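Local coordinates for protein ultraspiracle (Drosophila melanogaster, PDB 1HG4) that probably acts as a ligand-regulated nuclear receptor transcription factor, its ligand-binding domain caught here in an inactive conformation with a phospholipid in the pocket, at residues 62-67 with 264-269; 18-23 with 67-72; 92-97 with 237-242; 181-186 with 205-210. One frame throughout, in Å; residues are numbered along the deposited sequence.

Contact 1 (62-67 with 264-269); sequences QMVEYA and EQLEAP
The carboxamide of Gln265 lies flat across Val64, while the carboxylate of Glu65 meets it at the rim. All three carbons of the valine head sit on one side of the amide plane; CB of Val64 is 3.4 Å from NE2 and 3.6 Å from CD of Gln265, and Val64 CG1 approaches the same NE2 as closely. At the edge, Gln265 NE2 donates to Glu65 OE2 over 2.7 Å, with an N-H...O angle of 170° and the oxygen practically in the amide plane. The bond uses the anti lone pair of OE2, and the two flat groups are nearly coplanar, 13° apart. Gln265 reaches across on an extended chain, whereas Glu65 bends at chi2 (-49°), which swings its carboxylate round to meet it. Leu266 adds an apolar touch, its CD2 standing 4.0 Å from Val64 CG1. Two further partners complete the polar network: Phe61 O accepts a second hydrogen bond from Gln265 NE2, and Arg68 NH2 forms a salt bridge with Glu65 OE2. Helix 258-266 probably corresponds to the activation helix of nuclear receptors, and here it packs against helix 46-68 near its C-terminal end, consistent with the locked, inactive state of this domain. With NE2 giving one bond to the carboxylate and another to a main-chain carbonyl, the rotation of the amide is fixed and its nitrogen is satisfied although buried; the arginine beside OE2 probably helps keep Glu65 ionised, the same oxygen serving both the arginine and the amide.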
loop_
_atom_site.group_PDB
_atom_site.type_symbol
_atom_site.label_atom_id
_atom_site.label_comp_id
_atom_site.label_asym_id
_atom_site.label_seq_id
_atom_site.Cartn_x
_atom_site.Cartn_y
_atom_site.Cartn_z
ATOM N N GLN A 62 4.159 5.901 29.678
ATOM C CA GLN A 62 2.785 5.546 29.381
ATOM C C GLN A 62 2.549 5.440 27.885
ATOM O O GLN A 62 1.843 4.537 27.423
ATOM C CB GLN A 62 1.843 6.580 30.005
ATOM C CG GLN A 62 1.730 6.448 31.520
ATOM C CD GLN A 62 1.231 7.716 32.189
ATOM O OE1 GLN A 62 0.279 8.348 31.731
ATOM N NE2 GLN A 62 1.871 8.087 33.298
ATOM N N MET A 63 3.160 6.351 27.134
ATOM C CA MET A 63 3.026 6.377 25.686
ATOM C C MET A 63 3.498 5.075 25.073
ATOM O O MET A 63 2.842 4.520 24.189
ATOM C CB MET A 63 3.833 7.530 25.097
ATOM C CG MET A 63 3.689 7.641 23.591
ATOM S SD MET A 63 4.890 8.754 22.879
ATOM C CE MET A 63 4.435 10.295 23.747
ATOM N N VAL A 64 4.645 4.596 25.540
ATOM C CA VAL A 64 5.207 3.347 25.038
ATOM C C VAL A 64 4.235 2.190 25.278
ATOM O O VAL A 64 4.003 1.382 24.383
ATOM C CB VAL A 64 6.574 3.045 25.714
ATOM C CG1 VAL A 64 7.045 1.652 25.352
ATOM C CG2 VAL A 64 7.593 4.082 25.273
ATOM N N GLU A 65 3.646 2.128 26.474
ATOM C CA GLU A 65 2.701 1.060 26.788
ATOM C C GLU A 65 1.428 1.239 25.983
ATOM O O GLU A 65 0.751 0.267 25.641
ATOM C CB GLU A 65 2.390 1.035 28.279
ATOM C CG GLU A 65 3.600 0.678 29.151
ATOM C CD GLU A 65 4.347 -0.561 28.684
ATOM O OE1 GLU A 65 3.708 -1.587 28.364
ATOM O OE2 GLU A 65 5.587 -0.512 28.642
ATOM N N TYR A 66 1.111 2.486 25.673
ATOM C CA TYR A 66 -0.062 2.804 24.858
ATOM C C TYR A 66 0.112 2.193 23.467
ATOM O O TYR A 66 -0.767 1.469 22.994
ATOM C CB TYR A 66 -0.213 4.324 24.755
ATOM C CG TYR A 66 -0.912 4.819 23.515
ATOM C CD1 TYR A 66 -2.279 4.613 23.322
ATOM C CD2 TYR A 66 -0.204 5.524 22.538
ATOM C CE1 TYR A 66 -2.930 5.111 22.179
ATOM C CE2 TYR A 66 -0.840 6.022 21.398
ATOM C CZ TYR A 66 -2.198 5.819 21.226
ATOM O OH TYR A 66 -2.802 6.370 20.120
ATOM N N ALA A 67 1.246 2.481 22.824
ATOM C CA ALA A 67 1.541 1.950 21.494
ATOM C C ALA A 67 1.608 0.425 21.533
ATOM O O ALA A 67 1.198 -0.255 20.601
ATOM C CB ALA A 67 2.865 2.514 20.985
ATOM N N GLU A 264 14.518 -0.337 24.780
ATOM C CA GLU A 264 14.652 -1.051 26.035
ATOM C C GLU A 264 13.325 -1.292 26.734
ATOM O O GLU A 264 13.117 -2.371 27.300
ATOM C CB GLU A 264 15.635 -0.312 26.947
ATOM C CG GLU A 264 16.980 -0.036 26.251
ATOM C CD GLU A 264 18.041 0.551 27.173
ATOM O OE1 GLU A 264 17.696 1.432 28.001
ATOM O OE2 GLU A 264 19.221 0.136 27.050
ATOM N N GLN A 265 12.415 -0.319 26.699
ATOM C CA GLN A 265 11.126 -0.537 27.349
ATOM C C GLN A 265 10.323 -1.541 26.532
ATOM O O GLN A 265 9.652 -2.408 27.091
ATOM C CB GLN A 265 10.332 0.765 27.494
ATOM C CG GLN A 265 9.138 0.623 28.441
ATOM C CD GLN A 265 8.368 1.912 28.652
ATOM O OE1 GLN A 265 8.952 2.988 28.717
ATOM N NE2 GLN A 265 7.050 1.804 28.791
ATOM N N LEU A 266 10.397 -1.432 25.206
ATOM C CA LEU A 266 9.665 -2.355 24.350
ATOM C C LEU A 266 10.122 -3.793 24.550
ATOM O O LEU A 266 9.297 -4.696 24.656
ATOM C CB LEU A 266 9.809 -1.953 22.874
ATOM C CG LEU A 266 8.951 -0.756 22.461
ATOM C CD1 LEU A 266 9.307 -0.303 21.062
ATOM C CD2 LEU A 266 7.487 -1.127 22.557
ATOM N N GLU A 267 11.436 -4.002 24.616
ATOM C CA GLU A 267 11.993 -5.343 24.795
ATOM C C GLU A 267 11.720 -5.886 26.184
ATOM O O GLU A 267 12.041 -7.032 26.485
ATOM C CB GLU A 267 13.503 -5.345 24.540
ATOM C CG GLU A 267 13.888 -5.082 23.096
ATOM C CD GLU A 267 15.396 -5.050 22.887
ATOM O OE1 GLU A 267 16.076 -4.246 23.564
ATOM O OE2 GLU A 267 15.906 -5.821 22.038
ATOM N N ALA A 268 11.113 -5.066 27.026
ATOM C CA ALA A 268 10.807 -5.488 28.380
ATOM C C ALA A 268 9.318 -5.763 28.506
ATOM O O ALA A 268 8.520 -5.272 27.709
ATOM C CB ALA A 268 11.225 -4.411 29.362
ATOM N N PRO A 269 8.923 -6.551 29.517
ATOM C CA PRO A 269 7.506 -6.859 29.702
ATOM C C PRO A 269 6.762 -5.620 30.161
ATOM O O PRO A 269 7.369 -4.648 30.609
ATOM C CB PRO A 269 7.531 -7.932 30.784
ATOM C CG PRO A 269 8.660 -7.478 31.643
ATOM C CD PRO A 269 9.724 -7.127 30.612
#

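Contact 2 (18-23 with 67-72); sequences EQRAET and ARMMPH
Met69 spans the gap to helix 11-24 with its thioether, the sulfur meeting Arg20 and the terminal methyl meeting Ala21. CE of Met69 lies 3.9 Å from the backbone N of Ala21 and 4.0 Å from its CB, so the methyl rests on the helix surface where the small alanine side chain lets it come close to the main chain. SD of Met69 is 3.8 Å from NH1 of Arg20, a loose approach that is oblique to the guanidinium, and the two long side chains cross at about a right angle. The bend of Arg20 at chi3 (69°) brings NH1 round toward the sulfur; since this residue also touches a crystal neighbour, its precise pose may owe something to the lattice. No hydrogen bond joins the two segments. Further out, Met69 also packs on Ala17, one turn before Ala21, and Tyr66 covers Ala17, Glu18 and Ala21 from helix 46-68. Met70 N is bonded to Ala67 O at 3.0 Å, and the Met70 side chain leans on Ile14 and on helix 175-186. On an adjoining flank of helix 11-24, Glu18 is tied by salt bridges to Arg175 and Lys182. The arrangement belongs to the helical sandwich of the nuclear receptor ligand-binding domain, in which the first helix of the domain lies against the C-terminal end of helix 46-68 and is held to the middle layer by charged side chains.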
loop_
_atom_site.group_PDB
_atom_site.type_symbol
_atom_site.label_atom_id
_atom_site.label_comp_id
_atom_site.label_asym_id
_atom_site.label_seq_id
_atom_site.Cartn_x
_atom_site.Cartn_y
_atom_site.Cartn_z
ATOM N N GLU A 18 -5.412 3.915 25.391
ATOM C CA GLU A 18 -5.053 5.180 26.004
ATOM C C GLU A 18 -5.356 5.164 27.486
ATOM O O GLU A 18 -4.481 5.419 28.311
ATOM C CB GLU A 18 -5.832 6.326 25.370
ATOM C CG GLU A 18 -5.413 6.687 23.962
ATOM C CD GLU A 18 -6.321 7.745 23.360
ATOM O OE1 GLU A 18 -6.533 8.792 24.006
ATOM O OE2 GLU A 18 -6.824 7.532 22.240
ATOM N N GLN A 19 -6.608 4.859 27.812
ATOM C CA GLN A 19 -7.060 4.833 29.196
ATOM C C GLN A 19 -6.284 3.891 30.093
ATOM O O GLN A 19 -5.867 4.275 31.175
ATOM C CB GLN A 19 -8.545 4.497 29.245
ATOM C CG GLN A 19 -9.425 5.662 28.839
ATOM C CD GLN A 19 -10.883 5.287 28.662
ATOM O OE1 GLN A 19 -11.747 6.159 28.621
ATOM N NE2 GLN A 19 -11.163 3.992 28.537
ATOM N N ARG A 20 -6.086 2.657 29.654
ATOM C CA ARG A 20 -5.351 1.704 30.465
ATOM C C ARG A 20 -3.892 2.128 30.636
ATOM O O ARG A 20 -3.332 1.993 31.711
ATOM C CB ARG A 20 -5.425 0.306 29.843
ATOM C CG ARG A 20 -6.843 -0.240 29.716
ATOM C CD ARG A 20 -6.815 -1.711 29.323
ATOM N NE ARG A 20 -6.306 -2.545 30.403
ATOM C CZ ARG A 20 -5.607 -3.659 30.223
ATOM N NH1 ARG A 20 -5.328 -4.085 28.994
ATOM N NH2 ARG A 20 -5.176 -4.341 31.272
ATOM N N ALA A 21 -3.277 2.643 29.583
ATOM C CA ALA A 21 -1.887 3.065 29.675
ATOM C C ALA A 21 -1.754 4.209 30.681
ATOM O O ALA A 21 -0.732 4.355 31.348
ATOM C CB ALA A 21 -1.386 3.510 28.312
ATOM N N GLU A 22 -2.804 5.008 30.786
ATOM C CA GLU A 22 -2.820 6.147 31.685
ATOM C C GLU A 22 -3.002 5.796 33.164
ATOM O O GLU A 22 -2.625 6.584 34.034
ATOM C CB GLU A 22 -3.916 7.123 31.245
ATOM C CG GLU A 22 -4.444 8.033 32.344
ATOM C CD GLU A 22 -5.492 9.018 31.839
ATOM O OE1 GLU A 22 -6.457 8.580 31.166
ATOM O OE2 GLU A 22 -5.352 10.232 32.119
ATOM N N THR A 23 -3.557 4.621 33.463
ATOM C CA THR A 23 -3.782 4.260 34.866
ATOM C C THR A 23 -3.005 3.075 35.430
ATOM O O THR A 23 -2.903 2.933 36.642
ATOM C CB THR A 23 -5.269 3.978 35.132
ATOM O OG1 THR A 23 -5.668 2.801 34.414
ATOM C CG2 THR A 23 -6.121 5.147 34.686
ATOM N N ALA A 67 1.246 2.481 22.824
ATOM C CA ALA A 67 1.541 1.950 21.494
ATOM C C ALA A 67 1.608 0.425 21.533
ATOM O O ALA A 67 1.198 -0.255 20.601
ATOM C CB ALA A 67 2.865 2.514 20.985
ATOM N N ARG A 68 2.110 -0.111 22.634
ATOM C CA ARG A 68 2.223 -1.552 22.762
ATOM C C ARG A 68 0.864 -2.255 22.657
ATOM O O ARG A 68 0.779 -3.382 22.167
ATOM C CB ARG A 68 2.891 -1.901 24.092
ATOM C CG ARG A 68 2.772 -3.359 24.453
ATOM C CD ARG A 68 4.096 -3.945 24.822
ATOM N NE ARG A 68 4.660 -3.393 26.048
ATOM C CZ ARG A 68 5.926 -3.586 26.399
ATOM N NH1 ARG A 68 6.714 -4.305 25.613
ATOM N NH2 ARG A 68 6.409 -3.055 27.513
ATOM N N MET A 69 -0.185 -1.583 23.121
ATOM C CA MET A 69 -1.536 -2.133 23.094
ATOM C C MET A 69 -2.331 -1.692 21.878
ATOM O O MET A 69 -3.494 -2.056 21.740
ATOM C CB MET A 69 -2.310 -1.737 24.362
ATOM C CG MET A 69 -1.829 -2.431 25.629
ATOM S SD MET A 69 -2.806 -1.986 27.069
ATOM C CE MET A 69 -1.976 -0.406 27.514
ATOM N N MET A 70 -1.719 -0.897 21.009
ATOM C CA MET A 70 -2.422 -0.441 19.812
ATOM C C MET A 70 -2.438 -1.555 18.778
ATOM O O MET A 70 -1.453 -2.285 18.619
ATOM C CB MET A 70 -1.769 0.820 19.240
ATOM C CG MET A 70 -2.149 2.104 19.977
ATOM S SD MET A 70 -3.896 2.668 19.726
ATOM C CE MET A 70 -3.733 3.636 18.238
ATOM N N PRO A 71 -3.570 -1.714 18.070
ATOM C CA PRO A 71 -3.732 -2.754 17.039
ATOM C C PRO A 71 -2.568 -2.821 16.055
ATOM O O PRO A 71 -2.209 -1.806 15.446
ATOM C CB PRO A 71 -5.043 -2.360 16.349
ATOM C CG PRO A 71 -5.829 -1.719 17.451
ATOM C CD PRO A 71 -4.774 -0.864 18.154
ATOM N N HIS A 72 -1.979 -4.016 15.936
ATOM C CA HIS A 72 -0.859 -4.299 15.020
ATOM C C HIS A 72 0.519 -3.734 15.350
ATOM O O HIS A 72 1.525 -4.243 14.836
ATOM C CB HIS A 72 -1.225 -3.876 13.587
ATOM C CG HIS A 72 -2.349 -4.671 13.002
ATOM N ND1 HIS A 72 -2.144 -5.796 12.232
ATOM C CD2 HIS A 72 -3.692 -4.546 13.136
ATOM C CE1 HIS A 72 -3.311 -6.328 11.917
ATOM N NE2 HIS A 72 -4.266 -5.590 12.454
#

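Contact 3 (92-97 with 237-242); sequences LLIANV and RSISLK
Ile94 presses on Ser240 at a turn of helix 225-250 whose shortest polar link in the segment is the backbone bond from Leu241 N to Arg237 O, 2.9 Å; between the two helices themselves the contact is entirely apolar. The terminal methyl of Ile94 does the touching. Its CD1 stands 3.7 Å from CA of Ser240 and 4.1 Å from CB of the same residue, so it bears on the main chain more than on the side chain. Ile239 closes in beside it, with CG2 at 4.3 Å from Ile94 CD1. With chi2 at 178°, the isoleucine holds CG1 and CD1 in an extended line that drives the methyl straight at the partner helix. Leu236 and Cys243 complete the ring around it, and the four residues Leu236, Ile239, Ser240 and Cys243 form the hole of a knobs-into-holes arrangement with Ile94 as the knob. A serine in that ring takes little room, which lets the backbones approach to 7.1 Å between CA of Ile94 and CA of Ser240. Ligand is near: the side chain of Ile94 is about 5 Å from the bound phospholipid, and Val97, a turn further on, touches it. Helix 78-100 is thus sandwiched in the middle of the domain. On one flank it has helix 225-250, whose Ile239 also packs on Arg159 and Ile160 of helix 154-171; on another, Leu93 rests on Val56, Gln59 and Met63 of helix 46-68.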
loop_
_atom_site.group_PDB
_atom_site.type_symbol
_atom_site.label_atom_id
_atom_site.label_comp_id
_atom_site.label_asym_id
_atom_site.label_seq_id
_atom_site.Cartn_x
_atom_site.Cartn_y
_atom_site.Cartn_z
ATOM N N LEU A 92 2.142 13.598 20.259
ATOM C CA LEU A 92 1.168 12.892 21.085
ATOM C C LEU A 92 1.029 13.602 22.418
ATOM O O LEU A 92 -0.090 13.777 22.906
ATOM C CB LEU A 92 1.590 11.430 21.300
ATOM C CG LEU A 92 1.526 10.532 20.044
ATOM C CD1 LEU A 92 2.117 9.158 20.364
ATOM C CD2 LEU A 92 0.090 10.389 19.547
ATOM N N LEU A 93 2.153 14.027 23.002
ATOM C CA LEU A 93 2.102 14.737 24.286
ATOM C C LEU A 93 1.373 16.071 24.151
ATOM O O LEU A 93 0.480 16.371 24.942
ATOM C CB LEU A 93 3.502 14.978 24.852
ATOM C CG LEU A 93 4.298 13.724 25.217
ATOM C CD1 LEU A 93 5.510 14.102 26.052
ATOM C CD2 LEU A 93 3.428 12.780 25.993
ATOM N N ILE A 94 1.739 16.855 23.142
ATOM C CA ILE A 94 1.116 18.156 22.925
ATOM C C ILE A 94 -0.369 18.068 22.617
ATOM O O ILE A 94 -1.117 18.981 22.954
ATOM C CB ILE A 94 1.837 18.933 21.805
ATOM C CG1 ILE A 94 3.246 19.285 22.274
ATOM C CG2 ILE A 94 1.068 20.209 21.453
ATOM C CD1 ILE A 94 4.067 20.001 21.227
ATOM N N ALA A 95 -0.801 16.978 21.985
ATOM C CA ALA A 95 -2.221 16.800 21.675
ATOM C C ALA A 95 -2.966 16.631 23.005
ATOM O O ALA A 95 -4.072 17.136 23.185
ATOM C CB ALA A 95 -2.436 15.568 20.785
ATOM N N ASN A 96 -2.350 15.910 23.934
ATOM C CA ASN A 96 -2.948 15.720 25.248
ATOM C C ASN A 96 -2.994 17.026 26.050
ATOM O O ASN A 96 -3.961 17.251 26.772
ATOM C CB ASN A 96 -2.190 14.652 26.037
ATOM C CG ASN A 96 -2.645 13.235 25.694
ATOM O OD1 ASN A 96 -1.863 12.280 25.752
ATOM N ND2 ASN A 96 -3.918 13.092 25.352
ATOM N N VAL A 97 -1.975 17.884 25.936
ATOM C CA VAL A 97 -2.024 19.138 26.681
ATOM C C VAL A 97 -3.073 20.047 26.048
ATOM O O VAL A 97 -3.756 20.786 26.747
ATOM C CB VAL A 97 -0.658 19.897 26.736
ATOM C CG1 VAL A 97 0.454 18.939 27.042
ATOM C CG2 VAL A 97 -0.393 20.625 25.449
ATOM N N ARG A 237 1.993 19.433 14.171
ATOM C CA ARG A 237 3.360 19.116 13.761
ATOM C C ARG A 237 4.289 20.323 13.844
ATOM O O ARG A 237 5.405 20.227 14.343
ATOM C CB ARG A 237 3.388 18.574 12.331
ATOM C CG ARG A 237 4.782 18.137 11.910
ATOM C CD ARG A 237 4.846 17.616 10.491
ATOM N NE ARG A 237 6.224 17.290 10.122
ATOM C CZ ARG A 237 6.622 16.943 8.901
ATOM N NH1 ARG A 237 5.745 16.872 7.907
ATOM N NH2 ARG A 237 7.902 16.672 8.672
ATOM N N SER A 238 3.827 21.461 13.345
ATOM C CA SER A 238 4.630 22.669 13.379
ATOM C C SER A 238 5.004 23.082 14.804
ATOM O O SER A 238 6.154 23.371 15.090
ATOM C CB SER A 238 3.884 23.809 12.698
ATOM O OG SER A 238 4.724 24.946 12.599
ATOM N N ILE A 239 4.020 23.110 15.697
ATOM C CA ILE A 239 4.254 23.485 17.092
ATOM C C ILE A 239 5.196 22.476 17.735
ATOM O O ILE A 239 6.119 22.829 18.465
ATOM C CB ILE A 239 2.922 23.516 17.882
ATOM C CG1 ILE A 239 2.014 24.616 17.325
ATOM C CG2 ILE A 239 3.194 23.733 19.356
ATOM C CD1 ILE A 239 0.653 24.662 17.959
ATOM N N SER A 240 4.949 21.211 17.442
ATOM C CA SER A 240 5.736 20.113 17.964
ATOM C C SER A 240 7.220 20.227 17.571
ATOM O O SER A 240 8.115 19.893 18.358
ATOM C CB SER A 240 5.115 18.798 17.470
ATOM O OG SER A 240 5.941 17.679 17.733
ATOM N N LEU A 241 7.490 20.704 16.358
ATOM C CA LEU A 241 8.874 20.861 15.912
ATOM C C LEU A 241 9.582 21.974 16.699
ATOM O O LEU A 241 10.767 21.854 17.010
ATOM C CB LEU A 241 8.918 21.156 14.409
ATOM C CG LEU A 241 8.535 19.953 13.521
ATOM C CD1 LEU A 241 8.377 20.373 12.057
ATOM C CD2 LEU A 241 9.604 18.863 13.653
ATOM N N LYS A 242 8.862 23.045 17.034
ATOM C CA LYS A 242 9.454 24.140 17.803
ATOM C C LYS A 242 9.759 23.665 19.232
ATOM O O LYS A 242 10.788 24.044 19.804
ATOM C CB LYS A 242 8.513 25.345 17.857
ATOM C CG LYS A 242 7.886 25.698 16.521
ATOM C CD LYS A 242 8.926 25.966 15.421
ATOM C CE LYS A 242 8.285 25.904 14.031
ATOM N NZ LYS A 242 7.174 26.887 13.904
#

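Contact 4 (181-186 with 205-210); sequences LKAIIL and EKVYAC
Aliphatic contacts between Ala183, Ile184 and Val207 make up the first part of this interface. Val207 spreads its two methyls over the neighbouring helix: CG2 lies 3.9 Å from CB of Ala183, and CG1 lies 3.8 Å from CG1 of Ile184. The valine has CG1 anti to the backbone N (chi1 175°), which places both branches against the partner. Helices 175-186 and 197-218 run antiparallel here, their segment axes 166° apart and 9.3 Å from each other at closest approach; they are consecutive helices of the nuclear receptor fold, returning on themselves through the intervening loop. The second kind of contact is aliphatic on aromatic. Ile184 crosses Tyr208 at about a right angle, its CD1 coming obliquely to 3.9 Å from CE1 of the ring, with CG1 and CG2 of the isoleucine close to the same ring atom. Ile184 also packs on Leu230 and Leu233 of helix 225-250. Polar bonds run outside the pair: the carbonyl of Ile184 accepts a hydrogen bond from Arg204 NH2, and Glu205, pointing away from helix 175-186, takes hydrogen bonds from the backbone N of Ala198 and of Glu199 of a neighbouring subunit.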
loop_
_atom_site.group_PDB
_atom_site.type_symbol
_atom_site.label_atom_id
_atom_site.label_comp_id
_atom_site.label_asym_id
_atom_site.label_seq_id
_atom_site.Cartn_x
_atom_site.Cartn_y
_atom_site.Cartn_z
ATOM N N LEU A 181 -7.320 11.144 15.995
ATOM C CA LEU A 181 -6.233 12.002 15.524
ATOM C C LEU A 181 -4.870 11.506 16.024
ATOM O O LEU A 181 -3.880 11.494 15.277
ATOM C CB LEU A 181 -6.464 13.447 15.966
ATOM C CG LEU A 181 -7.650 14.159 15.294
ATOM C CD1 LEU A 181 -7.742 15.599 15.818
ATOM C CD2 LEU A 181 -7.461 14.172 13.774
ATOM N N LYS A 182 -4.821 11.081 17.279
ATOM C CA LYS A 182 -3.572 10.608 17.842
ATOM C C LYS A 182 -3.095 9.320 17.184
ATOM O O LYS A 182 -1.894 9.105 16.997
ATOM C CB LYS A 182 -3.729 10.426 19.354
ATOM C CG LYS A 182 -4.018 11.740 20.069
ATOM C CD LYS A 182 -3.735 11.660 21.560
ATOM C CE LYS A 182 -4.694 10.729 22.270
ATOM N NZ LYS A 182 -4.429 10.703 23.737
ATOM N N ALA A 183 -4.035 8.458 16.820
ATOM C CA ALA A 183 -3.654 7.224 16.162
ATOM C C ALA A 183 -3.139 7.568 14.753
ATOM O O ALA A 183 -2.108 7.026 14.312
ATOM C CB ALA A 183 -4.858 6.257 16.092
ATOM N N ILE A 184 -3.831 8.469 14.051
ATOM C CA ILE A 184 -3.394 8.848 12.703
ATOM C C ILE A 184 -1.922 9.266 12.790
ATOM O O ILE A 184 -1.115 8.934 11.910
ATOM C CB ILE A 184 -4.262 10.026 12.126
ATOM C CG1 ILE A 184 -5.651 9.517 11.785
ATOM C CG2 ILE A 184 -3.622 10.646 10.879
ATOM C CD1 ILE A 184 -6.667 10.597 11.732
ATOM N N ILE A 185 -1.581 9.974 13.870
ATOM C CA ILE A 185 -0.224 10.447 14.100
ATOM C C ILE A 185 0.732 9.289 14.305
ATOM O O ILE A 185 1.776 9.216 13.650
ATOM C CB ILE A 185 -0.161 11.379 15.333
ATOM C CG1 ILE A 185 -0.946 12.659 15.049
ATOM C CG2 ILE A 185 1.276 11.714 15.675
ATOM C CD1 ILE A 185 -1.120 13.542 16.260
ATOM N N LEU A 186 0.386 8.392 15.219
ATOM C CA LEU A 186 1.223 7.224 15.504
ATOM C C LEU A 186 1.530 6.417 14.245
ATOM O O LEU A 186 2.691 6.158 13.944
ATOM C CB LEU A 186 0.536 6.302 16.524
ATOM C CG LEU A 186 1.330 5.052 16.924
ATOM C CD1 LEU A 186 2.621 5.462 17.633
ATOM C CD2 LEU A 186 0.488 4.175 17.840
ATOM N N GLU A 205 -5.349 4.159 7.568
ATOM C CA GLU A 205 -6.568 4.245 6.785
ATOM C C GLU A 205 -7.768 3.657 7.513
ATOM O O GLU A 205 -8.896 4.126 7.343
ATOM C CB GLU A 205 -6.351 3.601 5.409
ATOM C CG GLU A 205 -5.449 4.470 4.525
ATOM C CD GLU A 205 -5.183 3.879 3.157
ATOM O OE1 GLU A 205 -5.998 3.058 2.694
ATOM O OE2 GLU A 205 -4.159 4.255 2.540
ATOM N N LYS A 206 -7.541 2.650 8.341
ATOM C CA LYS A 206 -8.653 2.087 9.103
ATOM C C LYS A 206 -9.121 3.106 10.162
ATOM O O LYS A 206 -10.297 3.151 10.530
ATOM C CB LYS A 206 -8.227 0.769 9.755
ATOM C CG LYS A 206 -7.873 -0.291 8.730
ATOM C CD LYS A 206 -7.517 -1.626 9.365
ATOM C CE LYS A 206 -7.259 -2.685 8.295
ATOM N NZ LYS A 206 -6.780 -3.972 8.888
ATOM N N VAL A 207 -8.198 3.927 10.648
ATOM C CA VAL A 207 -8.554 4.947 11.625
ATOM C C VAL A 207 -9.353 6.044 10.906
ATOM O O VAL A 207 -10.280 6.616 11.471
ATOM C CB VAL A 207 -7.302 5.557 12.298
ATOM C CG1 VAL A 207 -7.709 6.698 13.217
ATOM C CG2 VAL A 207 -6.552 4.479 13.100
ATOM N N TYR A 208 -8.994 6.324 9.654
ATOM C CA TYR A 208 -9.697 7.316 8.845
ATOM C C TYR A 208 -11.144 6.884 8.750
ATOM O O TYR A 208 -12.063 7.668 8.975
ATOM C CB TYR A 208 -9.124 7.360 7.431
ATOM C CG TYR A 208 -7.863 8.183 7.259
ATOM C CD1 TYR A 208 -7.562 9.240 8.110
ATOM C CD2 TYR A 208 -6.979 7.911 6.220
ATOM C CE1 TYR A 208 -6.406 10.008 7.931
ATOM C CE2 TYR A 208 -5.822 8.665 6.030
ATOM C CZ TYR A 208 -5.541 9.714 6.890
ATOM O OH TYR A 208 -4.400 10.459 6.702
ATOM N N ALA A 209 -11.322 5.620 8.381
ATOM C CA ALA A 209 -12.643 5.045 8.261
ATOM C C ALA A 209 -13.401 5.189 9.581
ATOM O O ALA A 209 -14.579 5.543 9.571
ATOM C CB ALA A 209 -12.538 3.575 7.866
ATOM N N CYS A 210 -12.737 4.921 10.709
ATOM C CA CYS A 210 -13.389 5.041 12.021
ATOM C C CYS A 210 -13.777 6.489 12.301
ATOM O O CYS A 210 -14.898 6.767 12.721
ATOM C CB CYS A 210 -12.474 4.537 13.140
ATOM S SG CYS A 210 -12.316 2.729 13.169
#

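Contacts 1 and 2 share Ala67 and the end of helix 46-68, about 9 Å apart centre to centre; Arg68 bridges them, its guanidinium weakly bonded to the carbonyls of Gln265, Leu266 and Ala268. Contact 2 reaches contact 4, about 14 Å away centre to centre, through Met70 on Ala183 and Leu186. Contact 3 lies nearest the centre of the chain, about 20 Å from contact 1 and 17 Å from contact 4, again centre to centre, and Leu92 joins it to Lys182 and Ile185. Along the chain, contact 4 is nested within contact 3, and contact 3 within contact 1. The last helix thus comes back to helix 46-68, at the edge of a layered helical body whose middle helix 78-100 borders the lipid.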